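Local coordinates for protein ATP phosphoribosyltransferase (Thermotoga maritima, PDB 1USY) that probably catalyses the first step of histidine biosynthesis, joining ATP and 5-phosphoribose 1-diphosphate to give phosphoribosyl-ATP and diphosphate, at residues G9-K14 with I81-S86; I85-L90 with L163-V168. One frame throughout, in Å; residues are numbered along the deposited sequence.

Contact 1 (G9-K14 with I81-S86); sequences GRLEEK and IPTNIS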
loop_
_atom_site.group_PDB
_atom_site.type_symbol
_atom_site.label_atom_id
_atom_site.label_comp_id
_atom_site.label_asym_id
_atom_site.label_seq_id
_atom_site.Cartn_x
_atom_site.Cartn_y
_atom_site.Cartn_z
ATOM N N GLY H 9 -23.866 35.425 -8.085
ATOM C CA GLY H 9 -25.208 34.926 -7.807
ATOM C C GLY H 9 -26.003 35.637 -6.737
ATOM O O GLY H 9 -26.276 36.835 -6.843
ATOM N N ARG H 10 -26.386 34.877 -5.716
ATOM C CA ARG H 10 -27.325 35.332 -4.680
ATOM C C ARG H 10 -26.842 36.575 -3.943
ATOM O O ARG H 10 -27.620 37.506 -3.756
ATOM C CB ARG H 10 -27.638 34.181 -3.701
ATOM C CG ARG H 10 -28.621 34.499 -2.569
ATOM C CD ARG H 10 -29.048 33.259 -1.767
ATOM N NE ARG H 10 -28.947 33.433 -0.310
ATOM C CZ ARG H 10 -27.800 33.469 0.382
ATOM N NH1 ARG H 10 -27.838 33.623 1.705
ATOM N NH2 ARG H 10 -26.617 33.345 -0.233
ATOM N N LEU H 11 -25.564 36.603 -3.558
ATOM C CA LEU H 11 -24.968 37.704 -2.770
ATOM C C LEU H 11 -24.351 38.815 -3.611
ATOM O O LEU H 11 -23.945 39.850 -3.062
ATOM C CB LEU H 11 -23.845 37.176 -1.856
ATOM C CG LEU H 11 -24.063 36.515 -0.488
ATOM C CD1 LEU H 11 -25.455 36.745 0.094
ATOM C CD2 LEU H 11 -23.810 35.053 -0.639
ATOM N N GLU H 12 -24.259 38.581 -4.921
ATOM C CA GLU H 12 -23.400 39.366 -5.806
ATOM C C GLU H 12 -23.719 40.860 -5.819
ATOM O O GLU H 12 -22.803 41.699 -5.746
ATOM C CB GLU H 12 -23.409 38.783 -7.220
ATOM C CG GLU H 12 -23.028 39.767 -8.329
ATOM C CD GLU H 12 -22.680 39.096 -9.634
ATOM O OE1 GLU H 12 -22.172 37.952 -9.641
ATOM O OE2 GLU H 12 -22.899 39.731 -10.670
ATOM N N GLU H 13 -25.003 41.188 -5.924
ATOM C CA GLU H 13 -25.450 42.571 -5.872
ATOM C C GLU H 13 -25.276 43.192 -4.481
ATOM O O GLU H 13 -24.849 44.336 -4.368
ATOM C CB GLU H 13 -26.893 42.690 -6.341
ATOM C CG GLU H 13 -27.004 42.850 -7.842
ATOM C CD GLU H 13 -28.154 42.051 -8.433
ATOM O OE1 GLU H 13 -27.914 40.922 -8.947
ATOM O OE2 GLU H 13 -29.305 42.552 -8.372
ATOM N N LYS H 14 -25.574 42.431 -3.430
ATOM C CA LYS H 14 -25.433 42.911 -2.045
ATOM C C LYS H 14 -24.019 43.446 -1.710
ATOM O O LYS H 14 -23.863 44.564 -1.224
ATOM C CB LYS H 14 -25.868 41.804 -1.072
ATOM C CG LYS H 14 -25.844 42.183 0.380
ATOM C CD LYS H 14 -26.948 41.457 1.141
ATOM C CE LYS H 14 -27.422 42.290 2.339
ATOM N NZ LYS H 14 -28.346 41.533 3.224
ATOM N N ILE H 81 -21.734 39.287 6.641
ATOM C CA ILE H 81 -22.650 39.944 5.742
ATOM C C ILE H 81 -24.055 39.533 6.199
ATOM O O ILE H 81 -24.370 38.348 6.337
ATOM C CB ILE H 81 -22.357 39.561 4.287
ATOM C CG1 ILE H 81 -20.857 39.752 3.952
ATOM C CG2 ILE H 81 -23.303 40.312 3.310
ATOM C CD1 ILE H 81 -20.325 41.154 4.064
ATOM N N PRO H 82 -24.891 40.514 6.469
ATOM C CA PRO H 82 -26.235 40.230 6.980
ATOM C C PRO H 82 -27.044 39.489 5.941
ATOM O O PRO H 82 -27.084 39.841 4.763
ATOM C CB PRO H 82 -26.824 41.627 7.226
ATOM C CG PRO H 82 -25.668 42.562 7.160
ATOM C CD PRO H 82 -24.637 41.953 6.293
ATOM N N THR H 83 -27.709 38.442 6.380
ATOM C CA THR H 83 -28.403 37.570 5.446
ATOM C C THR H 83 -29.538 36.887 6.207
ATOM O O THR H 83 -29.596 37.017 7.419
ATOM C CB THR H 83 -27.355 36.592 4.826
ATOM O OG1 THR H 83 -27.895 35.963 3.666
ATOM C CG2 THR H 83 -27.059 35.430 5.745
ATOM N N ASN H 84 -30.464 36.207 5.536
ATOM C CA ASN H 84 -31.424 35.390 6.299
ATOM C C ASN H 84 -30.694 34.165 6.784
ATOM O O ASN H 84 -29.918 33.579 6.034
ATOM C CB ASN H 84 -32.640 34.963 5.482
ATOM C CG ASN H 84 -33.293 36.125 4.774
ATOM O OD1 ASN H 84 -33.098 36.301 3.563
ATOM N ND2 ASN H 84 -34.052 36.950 5.526
ATOM N N ILE H 85 -30.914 33.827 8.050
ATOM C CA ILE H 85 -30.444 32.584 8.659
ATOM C C ILE H 85 -30.789 31.346 7.806
ATOM O O ILE H 85 -31.934 31.180 7.381
ATOM C CB ILE H 85 -31.126 32.450 10.059
ATOM C CG1 ILE H 85 -30.866 33.711 10.902
ATOM C CG2 ILE H 85 -30.733 31.118 10.789
ATOM C CD1 ILE H 85 -32.040 34.094 11.864
ATOM N N SER H 86 -29.804 30.490 7.551
ATOM C CA SER H 86 -30.079 29.166 6.993
ATOM C C SER H 86 -29.223 28.134 7.681
ATOM O O SER H 86 -28.274 28.496 8.387
ATOM C CB SER H 86 -29.919 29.124 5.476
ATOM O OG SER H 86 -28.642 29.560 5.084
#
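The guanidinium of Arg-10 is the flat group here, and Thr-83 meets it obliquely, neither over a face nor at an edge. The nearest pair is Arg-10 NH1 and Thr-83 OG1, 3.1 Å apart. The angle is too poor for a hydrogen bond, and this is a polar approach only. The two side chains cross at about a right angle. The Arg-10 chain leaves with CG anti to the backbone N (chi1 -179°) and bends at chi3, which brings NH1 over to the threonine.

The one hydrogen bond across the contact comes from Lys-14. Its NZ donates to Pro-82 O at 2.6 Å. The amine stands above the carbonyl plane, 40° out of it, and is not on a lone pair. The lysine chain runs past Ile-81 to reach it: CG is 4.3 Å from Ile-81 CG2 and CE 3.5 Å from Pro-82 O. Leu-11 adds a loose touch, its CD1 4.4 Å from Thr-83 OG1. Glu-12 N bonds back to Gly-9 O within the turn.

This surface contact joins the loop leading into helix 12-20, and Lys-14 of that helix, to strand 80-93. Tyr-18 of the same helix and Ile-198 of helix 184-200 both pack on Ile-81 and Pro-82. Thr-83 also rests on Thr-171 of strand 160-175.

Contact 2 (I85-L90 with L163-V168); sequences ISRMVL and LDEIFV. With HIS (histidine), chain V.
Strands 85-90 and 163-168 pair antiparallel, their short axes at 146°, from Arg-87 opposite Val-168 to Leu-90 opposite Asp-164. Met-88 N donates to Phe-167 O, and Ile-166 N to Met-88 O, each at 2.9 Å. Leu-90 N bonds to Asp-164 O, and Leu-163 N to Leu-90 O. Two classic beta bulges interrupt the pairing: Ile-166 and Phe-167 face Met-88, and Leu-163 and Asp-164 face Leu-90.

Met-88 CB sits over the centre of one Phe-167 ring face, 3.8 Å from its centroid, in a CH-pi contact. The ring gets there with CG between the backbone N and the carbonyl carbon (chi1 49°). With an alanine there, the ring face is gone, and a gap would probably open beside Met-88 and Val-112. On the other face of the sheet, Arg-87 NH1 makes a salt bridge, with a weak hydrogen bond, to Glu-165 OE2 at 3.5 Å near the guanidinium plane. Val-168 CG2 lies over one face of that group, while its CG1 lines the pocket of the bound histidine, 3.9 Å from CE1.

Strand 144-149 flanks strand 80-93, and Val-112 of helix 110-119 touches both Met-88 and Phe-167. Tyr-116 of this helix and Lys-120 hold Asp-164 OD1.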
loop_
_atom_site.group_PDB
_atom_site.type_symbol
_atom_site.label_atom_id
_atom_site.label_comp_id
_atom_site.label_asym_id
_atom_site.label_seq_id
_atom_site.Cartn_x
_atom_site.Cartn_y
_atom_site.Cartn_z
ATOM N N ILE H 85 -30.914 33.827 8.050
ATOM C CA ILE H 85 -30.444 32.584 8.659
ATOM C C ILE H 85 -30.789 31.346 7.806
ATOM O O ILE H 85 -31.934 31.180 7.381
ATOM C CB ILE H 85 -31.126 32.450 10.059
ATOM C CG1 ILE H 85 -30.866 33.711 10.902
ATOM C CG2 ILE H 85 -30.733 31.118 10.789
ATOM C CD1 ILE H 85 -32.040 34.094 11.864
ATOM N N SER H 86 -29.804 30.490 7.551
ATOM C CA SER H 86 -30.079 29.166 6.993
ATOM C C SER H 86 -29.223 28.134 7.681
ATOM O O SER H 86 -28.274 28.496 8.387
ATOM C CB SER H 86 -29.919 29.124 5.476
ATOM O OG SER H 86 -28.642 29.560 5.084
ATOM N N ARG H 87 -29.591 26.858 7.490
ATOM C CA ARG H 87 -28.950 25.707 8.137
ATOM C C ARG H 87 -28.659 24.608 7.133
ATOM O O ARG H 87 -29.519 24.330 6.278
ATOM C CB ARG H 87 -29.863 25.100 9.216
ATOM C CG ARG H 87 -30.947 25.997 9.869
ATOM C CD ARG H 87 -30.906 26.013 11.430
ATOM N NE ARG H 87 -31.676 27.138 11.977
ATOM C CZ ARG H 87 -31.635 27.601 13.234
ATOM N NH1 ARG H 87 -30.835 27.079 14.162
ATOM N NH2 ARG H 87 -32.413 28.622 13.568
ATOM N N MET H 88 -27.479 23.963 7.245
ATOM C CA MET H 88 -27.227 22.685 6.589
ATOM C C MET H 88 -27.983 21.612 7.379
ATOM O O MET H 88 -27.844 21.541 8.607
ATOM C CB MET H 88 -25.751 22.345 6.620
ATOM C CG MET H 88 -25.025 22.641 5.326
ATOM S SD MET H 88 -25.582 21.707 3.963
ATOM C CE MET H 88 -24.792 20.355 4.350
ATOM N N VAL H 89 -28.796 20.803 6.700
ATOM C CA VAL H 89 -29.569 19.761 7.365
ATOM C C VAL H 89 -29.453 18.411 6.659
ATOM O O VAL H 89 -29.024 18.312 5.489
ATOM C CB VAL H 89 -31.056 20.108 7.408
ATOM C CG1 VAL H 89 -31.316 21.396 8.258
ATOM C CG2 VAL H 89 -31.640 20.215 5.953
ATOM N N LEU H 90 -29.846 17.370 7.377
ATOM C CA LEU H 90 -30.081 16.076 6.783
ATOM C C LEU H 90 -31.580 16.016 6.492
ATOM O O LEU H 90 -32.395 16.403 7.332
ATOM C CB LEU H 90 -29.666 14.971 7.747
ATOM C CG LEU H 90 -29.704 13.487 7.335
ATOM C CD1 LEU H 90 -28.510 13.162 6.474
ATOM C CD2 LEU H 90 -29.725 12.577 8.571
ATOM N N LEU H 163 -34.171 15.733 9.173
ATOM C CA LEU H 163 -33.817 14.632 10.077
ATOM C C LEU H 163 -32.738 15.003 11.136
ATOM O O LEU H 163 -32.621 14.301 12.172
ATOM C CB LEU H 163 -33.395 13.387 9.252
ATOM C CG LEU H 163 -34.469 12.761 8.326
ATOM C CD1 LEU H 163 -33.984 11.548 7.528
ATOM C CD2 LEU H 163 -35.787 12.375 9.073
ATOM N N ASP H 164 -32.001 16.105 10.895
ATOM C CA ASP H 164 -30.913 16.587 11.778
ATOM C C ASP H 164 -30.269 17.930 11.349
ATOM O O ASP H 164 -29.826 18.066 10.213
ATOM C CB ASP H 164 -29.805 15.532 11.878
ATOM C CG ASP H 164 -28.978 15.659 13.157
ATOM O OD1 ASP H 164 -27.971 14.927 13.306
ATOM O OD2 ASP H 164 -29.262 16.446 14.082
ATOM N N GLU H 165 -30.179 18.899 12.259
ATOM C CA GLU H 165 -29.396 20.092 11.978
ATOM C C GLU H 165 -27.923 19.708 12.050
ATOM O O GLU H 165 -27.505 19.015 12.978
ATOM C CB GLU H 165 -29.713 21.210 12.975
ATOM C CG GLU H 165 -28.470 21.752 13.669
ATOM C CD GLU H 165 -28.573 23.207 14.081
ATOM O OE1 GLU H 165 -27.574 23.720 14.661
ATOM O OE2 GLU H 165 -29.635 23.830 13.820
ATOM N N ILE H 166 -27.142 20.116 11.063
ATOM C CA ILE H 166 -25.699 19.887 11.086
ATOM C C ILE H 166 -24.975 21.165 11.532
ATOM O O ILE H 166 -24.223 21.126 12.499
ATOM C CB ILE H 166 -25.203 19.394 9.723
ATOM C CG1 ILE H 166 -25.822 18.034 9.372
ATOM C CG2 ILE H 166 -23.690 19.319 9.711
ATOM C CD1 ILE H 166 -25.585 17.609 7.916
ATOM N N PHE H 167 -25.202 22.294 10.846
ATOM C CA PHE H 167 -24.783 23.604 11.357
ATOM C C PHE H 167 -25.658 24.718 10.825
ATOM O O PHE H 167 -26.221 24.608 9.741
ATOM C CB PHE H 167 -23.304 23.904 11.023
ATOM C CG PHE H 167 -22.927 23.657 9.568
ATOM C CD1 PHE H 167 -23.020 24.656 8.618
ATOM C CD2 PHE H 167 -22.445 22.417 9.161
ATOM C CE1 PHE H 167 -22.636 24.414 7.284
ATOM C CE2 PHE H 167 -22.049 22.176 7.822
ATOM C CZ PHE H 167 -22.148 23.167 6.893
ATOM N N VAL H 168 -25.724 25.814 11.578
ATOM C CA VAL H 168 -26.322 27.074 11.133
ATOM C C VAL H 168 -25.368 27.802 10.161
ATOM O O VAL H 168 -24.145 27.691 10.310
ATOM C CB VAL H 168 -26.822 27.929 12.396
ATOM C CG1 VAL H 168 -25.673 28.413 13.279
ATOM C CG2 VAL H 168 -27.748 29.064 12.013
HETATM N N HIS V . -17.026 29.733 9.961
HETATM C CA HIS V . -17.975 29.937 11.093
HETATM C C HIS V . -17.817 28.854 12.161
HETATM O O HIS V . -18.218 27.697 11.965
HETATM C CB HIS V . -19.411 29.966 10.574
HETATM C CG HIS V . -20.450 30.073 11.646
HETATM N ND1 HIS V . -21.757 30.402 11.371
HETATM C CD2 HIS V . -20.384 29.895 12.986
HETATM C CE1 HIS V . -22.453 30.417 12.493
HETATM N NE2 HIS V . -21.640 30.124 13.492
HETATM O OXT HIS V . -17.297 29.146 13.245
#

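Overall arrangement
From the N terminus, the chain passes through strand 2-7 to the start of helix 12-20. Contact 1 closes a long loop from there to strand 80-93. Contact 2 starts on the same strand, at Ile-85 and Ser-86, and closes a second loop to strand 160-175. The two loops follow one another, sharing only the end of one and the start of the other. The contact centres lie about 17 Å apart. Contact 1 joins the N-terminal part of the chain to the strand, and contact 2 pairs that strand with strand 160-175, its neighbour in the sheet. Long paired strands between two lobes are consistent with the periplasmic-binding-protein-like fold of this family.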